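Local coordinates for protein methylenetetrahydrofolate--tRNA-(uracil-5-)-methyltransferase TrmFO (Thermus thermophilus, PDB 3G5S) that catalyses the folate- and FAD-dependent methylation that probably forms 5-methyluridine at position 54 of tRNAs, using methylenetetrahydrofolate as the carbon donor and NADH or NADPH as reductant, at residues A[17-20]-A[21-24]; A[226-229]-A[230-233]; A[414-417]-A[418-421]. All coordinates share one frame; numbering follows the deposited sequence.

Each contact is a short run of helix whose side chains meet three or four residues apart; the three lie in series along the chain and do not touch. Contact 1 ends helix 11-22, whose start carries Gly13, the last glycine of the predicted FAD-binding loop; the side chain of Ala17 is about 11 Å from the bound FAD. Contact 2, across the chain's centre, spans the short helix 226-231 and the turn after it, with the side chain of Val226 about 7 Å from the bound glutathione. The centres of contacts 1 and 2 are about 50 Å apart. Contact 3 sits within the long helix 409-429, away from the annotated sites, its centre about 28 Å from that of contact 1 and about 41 Å from that of contact 2.

Contact 1: A[17-20]-A[21-24]; sequences AWTL and LRLG. With EDO (1,2-ethanediol), chain I.
Trp18 swings its CG anti to the backbone N (chi1 -169°), and Arg22 holds its CG anti to the carbonyl carbon (chi1 -64°), which sets that methylene over the indole one turn further along helix 11-22, the helix of the Rossmann beta-alpha-beta unit between strands 4-7 and 27-30. Arg22 CG makes a CH-pi contact with one face, 3.9 Å from the centroid of the five-membered ring, and Arg22 CD comes within 3.4 Å of Trp18 NE1. The side chains cross at about a right angle, with ring and guanidinium planes 24° apart. Arginine suits a place at the margin of the core: its methylenes pack on the tryptophan while a bend at chi3 turns its charged end to polar partners, NH2 being bonded to Ala74 O as well as to a water. That water also donates to Thr19 OG1 (2.8 Å), a hydroxyl that is bonded to Glu15 O too.

Leu21 lies on the inward side, against Val27 of strand 27-30 and Leu108 of helix 97-109, and its CD1 is 4.3 Å from Trp18 CE3. The helix stops in a Schellman motif. Gly24, with its positive phi, is the C-prime residue, a conformation that glycine adopts readily; Val25 N turns back to Leu20 O, and Gly24 N bonds to Leu21 O at 2.9 Å.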
loop_
_atom_site.group_PDB
_atom_site.type_symbol
_atom_site.label_atom_id
_atom_site.label_comp_id
_atom_site.label_asym_id
_atom_site.label_seq_id
_atom_site.Cartn_x
_atom_site.Cartn_y
_atom_site.Cartn_z
ATOM N N ALA A 17 -0.669 -16.511 9.536
ATOM C CA ALA A 17 -0.547 -17.827 10.150
ATOM C C ALA A 17 -0.202 -17.708 11.628
ATOM O O ALA A 17 -0.798 -18.378 12.464
ATOM C CB ALA A 17 0.493 -18.666 9.418
ATOM N N TRP A 18 0.758 -16.852 11.958
ATOM C CA TRP A 18 1.164 -16.721 13.349
ATOM C C TRP A 18 0.004 -16.242 14.218
ATOM O O TRP A 18 -0.159 -16.683 15.360
ATOM C CB TRP A 18 2.340 -15.754 13.452
ATOM C CG TRP A 18 3.004 -15.752 14.785
ATOM C CD1 TRP A 18 3.094 -14.706 15.656
ATOM C CD2 TRP A 18 3.705 -16.844 15.392
ATOM N NE1 TRP A 18 3.799 -15.084 16.776
ATOM C CE2 TRP A 18 4.185 -16.392 16.638
ATOM C CE3 TRP A 18 3.961 -18.166 15.008
ATOM C CZ2 TRP A 18 4.911 -17.216 17.498
ATOM C CZ3 TRP A 18 4.685 -18.980 15.861
ATOM C CH2 TRP A 18 5.150 -18.502 17.092
ATOM N N THR A 19 -0.796 -15.327 13.686
ATOM C CA THR A 19 -1.915 -14.788 14.442
ATOM C C THR A 19 -2.942 -15.880 14.751
ATOM O O THR A 19 -3.419 -16.013 15.882
ATOM C CB THR A 19 -2.580 -13.626 13.679
ATOM O OG1 THR A 19 -1.583 -12.681 13.269
ATOM C CG2 THR A 19 -3.595 -12.918 14.555
ATOM N N LEU A 20 -3.273 -16.664 13.733
ATOM C CA LEU A 20 -4.166 -17.794 13.910
ATOM C C LEU A 20 -3.623 -18.762 14.965
ATOM O O LEU A 20 -4.344 -19.173 15.880
ATOM C CB LEU A 20 -4.349 -18.494 12.569
ATOM C CG LEU A 20 -5.311 -17.793 11.608
ATOM C CD1 LEU A 20 -4.873 -17.951 10.158
ATOM C CD2 LEU A 20 -6.716 -18.325 11.798
ATOM N N LEU A 21 -2.351 -19.119 14.838
ATOM C CA LEU A 21 -1.736 -20.077 15.748
ATOM C C LEU A 21 -1.750 -19.573 17.190
ATOM O O LEU A 21 -2.023 -20.336 18.119
ATOM C CB LEU A 21 -0.312 -20.405 15.296
ATOM C CG LEU A 21 -0.204 -21.079 13.924
ATOM C CD1 LEU A 21 1.234 -21.084 13.430
ATOM C CD2 LEU A 21 -0.770 -22.497 13.968
ATOM N N ARG A 22 -1.459 -18.284 17.371
ATOM C CA ARG A 22 -1.443 -17.660 18.698
ATOM C C ARG A 22 -2.801 -17.744 19.373
ATOM O O ARG A 22 -2.890 -17.809 20.602
ATOM C CB ARG A 22 -1.031 -16.177 18.616
ATOM C CG ARG A 22 0.381 -15.928 18.128
ATOM C CD ARG A 22 0.861 -14.544 18.498
ATOM N NE ARG A 22 0.495 -13.468 17.574
ATOM C CZ ARG A 22 0.198 -12.232 17.979
ATOM N NH1 ARG A 22 0.162 -11.961 19.272
ATOM N NH2 ARG A 22 -0.099 -11.280 17.110
ATOM N N LEU A 23 -3.853 -17.701 18.562
ATOM C CA LEU A 23 -5.219 -17.788 19.061
ATOM C C LEU A 23 -5.726 -19.231 19.128
ATOM O O LEU A 23 -6.905 -19.473 19.385
ATOM C CB LEU A 23 -6.149 -16.904 18.222
ATOM C CG LEU A 23 -5.888 -15.402 18.412
ATOM C CD1 LEU A 23 -6.603 -14.605 17.338
ATOM C CD2 LEU A 23 -6.299 -14.936 19.800
ATOM N N GLY A 24 -4.825 -20.187 18.919
ATOM C CA GLY A 24 -5.165 -21.596 19.042
ATOM C C GLY A 24 -5.945 -22.189 17.880
ATOM O O GLY A 24 -6.601 -23.220 18.037
HETATM C C1 EDO I . -8.999 -22.323 20.037
HETATM O O1 EDO I . -8.070 -23.325 20.459
HETATM C C2 EDO I . -10.037 -22.975 19.136
HETATM O O2 EDO I . -10.646 -24.082 19.811
HETATM O O HOH W 1 0.680 -12.308 14.792
#

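Contact 2: A[226-229]-A[230-233]; sequences VEEL and ARRG
Arg232 stretches its extended side chain back over Glu228, laying the NE and NH2 side of its guanidinium against the CG and carboxylate of the glutamate four residues earlier. Glu228 OE2 sits at the guanidinium edge, nearly in its plane, and receives NE at 3.1 Å through its anti lone pair, the one away from OE1. This bond is fairly straight (159°); the second, from Arg232 NH2 to the same OE2 at 3.4 Å, is weak. The carboxylate plane is turned 77° from the guanidinium, which is held through one carboxylate oxygen and not in the flat, two-oxygen pairing. With CG anti to the backbone N (chi1 -172°), Glu228 CG comes 3.2 Å from Arg232 NE, and the bend at chi2 turns OE2 onto the arginine.

Glu228 OE1 serves the other neighbour: a water donates to it and accepts from Arg231 NH1 at 2.9 Å, linking the carboxylate to a second arginine whose charge is near but not in contact. Arg231 also bonds directly elsewhere, its NH2 to Leu204 O of helix 193-205. Against that same helix sits Ala230, whose small methyl suits the close approach to Leu203 and Leu204.

The backbone loosens as the helix ends. Ala230 N still bonds well to Val226 O, but Arg232 N divides itself weakly between Glu228 O and Leu229 O, and Gly233 departs with backbone angles, phi positive, at which a CB would be jammed against the preceding carbonyl oxygen. An i to i+4 Glu-Arg salt bridge at the C-terminal end of a short helix, closed by glycine, is the motif seen here.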
loop_
_atom_site.group_PDB
_atom_site.type_symbol
_atom_site.label_atom_id
_atom_site.label_comp_id
_atom_site.label_asym_id
_atom_site.label_seq_id
_atom_site.Cartn_x
_atom_site.Cartn_y
_atom_site.Cartn_z
ATOM N N VAL A 226 5.067 9.251 -17.469
ATOM C CA VAL A 226 5.056 10.635 -17.948
ATOM C C VAL A 226 6.423 11.114 -18.403
ATOM O O VAL A 226 6.523 11.908 -19.335
ATOM C CB VAL A 226 4.503 11.640 -16.911
ATOM C CG1 VAL A 226 3.013 11.494 -16.777
ATOM C CG2 VAL A 226 5.193 11.482 -15.560
ATOM N N GLU A 227 7.476 10.645 -17.744
ATOM C CA GLU A 227 8.820 11.049 -18.124
ATOM C C GLU A 227 9.177 10.496 -19.505
ATOM O O GLU A 227 9.958 11.097 -20.238
ATOM C CB GLU A 227 9.851 10.635 -17.064
ATOM C CG GLU A 227 9.991 9.135 -16.844
ATOM C CD GLU A 227 9.044 8.582 -15.789
ATOM O OE1 GLU A 227 8.035 9.245 -15.456
ATOM O OE2 GLU A 227 9.313 7.471 -15.287
ATOM N N GLU A 228 8.597 9.355 -19.859
ATOM C CA GLU A 228 8.795 8.794 -21.191
ATOM C C GLU A 228 7.938 9.518 -22.232
ATOM O O GLU A 228 8.383 9.738 -23.355
ATOM C CB GLU A 228 8.529 7.287 -21.195
ATOM C CG GLU A 228 8.892 6.583 -22.497
ATOM C CD GLU A 228 10.358 6.743 -22.889
ATOM O OE1 GLU A 228 11.204 6.954 -21.994
ATOM O OE2 GLU A 228 10.662 6.651 -24.096
ATOM N N LEU A 229 6.713 9.894 -21.868
ATOM C CA LEU A 229 5.907 10.741 -22.747
ATOM C C LEU A 229 6.666 12.022 -23.091
ATOM O O LEU A 229 6.674 12.461 -24.239
ATOM C CB LEU A 229 4.560 11.081 -22.112
ATOM C CG LEU A 229 3.541 9.947 -21.971
ATOM C CD1 LEU A 229 2.310 10.428 -21.221
ATOM C CD2 LEU A 229 3.154 9.379 -23.337
ATOM N N ALA A 230 7.313 12.616 -22.096
ATOM C CA ALA A 230 8.105 13.814 -22.326
ATOM C C ALA A 230 9.181 13.567 -23.376
ATOM O O ALA A 230 9.393 14.393 -24.268
ATOM C CB ALA A 230 8.734 14.287 -21.032
ATOM N N ARG A 231 9.861 12.429 -23.271
ATOM C CA ARG A 231 10.946 12.114 -24.195
ATOM C C ARG A 231 10.437 11.861 -25.608
ATOM O O ARG A 231 11.178 12.015 -26.571
ATOM C CB ARG A 231 11.773 10.929 -23.685
ATOM C CG ARG A 231 12.678 11.290 -22.514
ATOM C CD ARG A 231 13.675 10.188 -22.175
ATOM N NE ARG A 231 14.536 10.578 -21.059
ATOM C CZ ARG A 231 15.384 9.764 -20.440
ATOM N NH1 ARG A 231 15.496 8.498 -20.821
ATOM N NH2 ARG A 231 16.123 10.215 -19.433
ATOM N N ARG A 232 9.167 11.499 -25.735
ATOM C CA ARG A 232 8.607 11.195 -27.042
ATOM C C ARG A 232 8.156 12.462 -27.783
ATOM O O ARG A 232 7.747 12.397 -28.940
ATOM C CB ARG A 232 7.528 10.107 -26.908
ATOM C CG ARG A 232 8.158 8.795 -26.395
ATOM C CD ARG A 232 7.212 7.615 -26.174
ATOM N NE ARG A 232 7.942 6.498 -25.571
ATOM C CZ ARG A 232 7.442 5.284 -25.351
ATOM N NH1 ARG A 232 6.191 4.997 -25.688
ATOM N NH2 ARG A 232 8.202 4.349 -24.794
ATOM N N GLY A 233 8.283 13.617 -27.130
ATOM C CA GLY A 233 8.080 14.892 -27.797
ATOM C C GLY A 233 7.398 15.972 -26.978
ATOM O O GLY A 233 6.611 15.682 -26.082
HETATM O O HOH W 2 14.173 6.737 -22.676
#

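Contact 3: A[414-417]-A[418-421]; sequences QAMY and RRGL
Gln414 meets Arg418 one turn further along helix 409-429, through its backbone oxygen. Gln414 O accepts the main-chain N of Arg418 and also a hydrogen from a water, which in turn accepts from Arg418 NE at 3.0 Å. The water lies at the guanidinium edge, in plane, and the extended arginine chain carries its NE out to meet it; a long, flexible residue suits this exposed position.

Ala415 O takes the N of Arg419 at 3.0 Å, an ordinary helical bond. Next comes Met416, deposited as selenomethionine, which runs alongside Arg419 and points the same way, its CG 4.0 Å from Arg419 NH2. A second water bridges differently, three residues on, donating to Met416 O and accepting from Arg419 NH2 at 2.8 Å. Arg419 is also held from outside, NH2 bonding to Pro401 O and NH1 to Pro402 O, which ties this helix to the preceding loop. Met416 O also accepts Gly420 N at 2.8 Å; a side chain on Gly420 would come tight against that oxygen, so a residue without one fits.

Tyr417 and Leu421 both hold CG anti to the backbone N (chi1 178° and -174°), which sends them off the helix alongside each other, one turn apart and pointing the same way. Tyr417 CE1 is 4.0 Å from Leu421 CD2, an apolar contact. Both touch Leu66 of helix 63-74, and the broad tyrosine ring spans to Ala69 as well, at a partly exposed site that tolerates its hydroxyl. Replacing the ring by the methyl of an alanine would probably open a gap beside Leu421 and leave Leu66 and Ala69 with less to pack against.

The chemistry thus divides round the helix: tyrosine and leucine form a mainly apolar face against helix 63-74, while both arginines use a bridging water to reach a main-chain oxygen and, at Arg419, add a direct grip on the loop.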
loop_
_atom_site.group_PDB
_atom_site.type_symbol
_atom_site.label_atom_id
_atom_site.label_comp_id
_atom_site.label_asym_id
_atom_site.label_seq_id
_atom_site.Cartn_x
_atom_site.Cartn_y
_atom_site.Cartn_z
ATOM N N GLN A 414 4.842 13.795 15.471
ATOM C CA GLN A 414 5.063 13.218 16.788
ATOM C C GLN A 414 3.742 13.064 17.548
ATOM O O GLN A 414 3.501 12.049 18.198
ATOM C CB GLN A 414 6.078 14.059 17.572
ATOM C CG GLN A 414 7.490 14.014 16.968
ATOM C CD GLN A 414 8.486 14.915 17.677
ATOM O OE1 GLN A 414 9.665 14.580 17.800
ATOM N NE2 GLN A 414 8.019 16.065 18.137
ATOM N N ALA A 415 2.880 14.069 17.454
ATOM C CA ALA A 415 1.572 14.008 18.091
ATOM C C ALA A 415 0.714 12.889 17.500
ATOM O O ALA A 415 0.041 12.172 18.242
ATOM C CB ALA A 415 0.865 15.341 17.969
HETATM N N MSE A 416 0.750 12.736 16.178
HETATM C CA MSE A 416 -0.000 11.674 15.516
HETATM C C MSE A 416 0.506 10.296 15.939
HETATM O O MSE A 416 -0.276 9.353 16.094
HETATM C CB MSE A 416 0.118 11.812 13.999
HETATM C CG MSE A 416 -0.628 12.982 13.391
HETATM SE SE MSE A 416 -0.384 12.962 11.457
HETATM C CE MSE A 416 -1.629 14.375 10.958
ATOM N N TYR A 417 1.815 10.173 16.095
ATOM C CA TYR A 417 2.411 8.923 16.537
ATOM C C TYR A 417 1.894 8.540 17.920
ATOM O O TYR A 417 1.424 7.422 18.134
ATOM C CB TYR A 417 3.933 9.045 16.529
ATOM C CG TYR A 417 4.695 7.841 17.018
ATOM C CD1 TYR A 417 4.809 7.573 18.375
ATOM C CD2 TYR A 417 5.344 6.999 16.124
ATOM C CE1 TYR A 417 5.517 6.485 18.826
ATOM C CE2 TYR A 417 6.063 5.913 16.568
ATOM C CZ TYR A 417 6.138 5.661 17.918
ATOM O OH TYR A 417 6.859 4.579 18.364
ATOM N N ARG A 418 1.967 9.470 18.863
ATOM C CA ARG A 418 1.536 9.157 20.218
ATOM C C ARG A 418 0.054 8.840 20.280
ATOM O O ARG A 418 -0.361 7.894 20.947
ATOM C CB ARG A 418 1.828 10.325 21.150
ATOM C CG ARG A 418 3.276 10.501 21.460
ATOM C CD ARG A 418 3.449 11.435 22.636
ATOM N NE ARG A 418 4.860 11.636 22.930
ATOM C CZ ARG A 418 5.349 11.799 24.152
ATOM N NH1 ARG A 418 4.533 11.775 25.200
ATOM N NH2 ARG A 418 6.652 11.984 24.327
ATOM N N ARG A 419 -0.743 9.645 19.594
ATOM C CA ARG A 419 -2.182 9.442 19.574
ATOM C C ARG A 419 -2.531 8.092 18.954
ATOM O O ARG A 419 -3.375 7.350 19.465
ATOM C CB ARG A 419 -2.849 10.568 18.792
ATOM C CG ARG A 419 -4.364 10.486 18.732
ATOM C CD ARG A 419 -4.934 11.515 17.763
ATOM N NE ARG A 419 -4.502 11.220 16.401
ATOM C CZ ARG A 419 -4.714 12.005 15.352
ATOM N NH1 ARG A 419 -5.363 13.155 15.491
ATOM N NH2 ARG A 419 -4.277 11.632 14.159
ATOM N N GLY A 420 -1.872 7.773 17.847
ATOM C CA GLY A 420 -2.173 6.552 17.122
ATOM C C GLY A 420 -1.777 5.308 17.887
ATOM O O GLY A 420 -2.518 4.318 17.916
ATOM N N LEU A 421 -0.601 5.344 18.502
ATOM C CA LEU A 421 -0.124 4.185 19.233
ATOM C C LEU A 421 -1.031 3.916 20.428
ATOM O O LEU A 421 -1.368 2.764 20.713
ATOM C CB LEU A 421 1.326 4.382 19.662
ATOM C CG LEU A 421 2.013 3.181 20.310
ATOM C CD1 LEU A 421 1.934 1.946 19.408
ATOM C CD2 LEU A 421 3.455 3.531 20.631
HETATM O O HOH W 3 5.806 11.448 20.131
HETATM O O HOH W 4 -2.911 9.281 14.997
#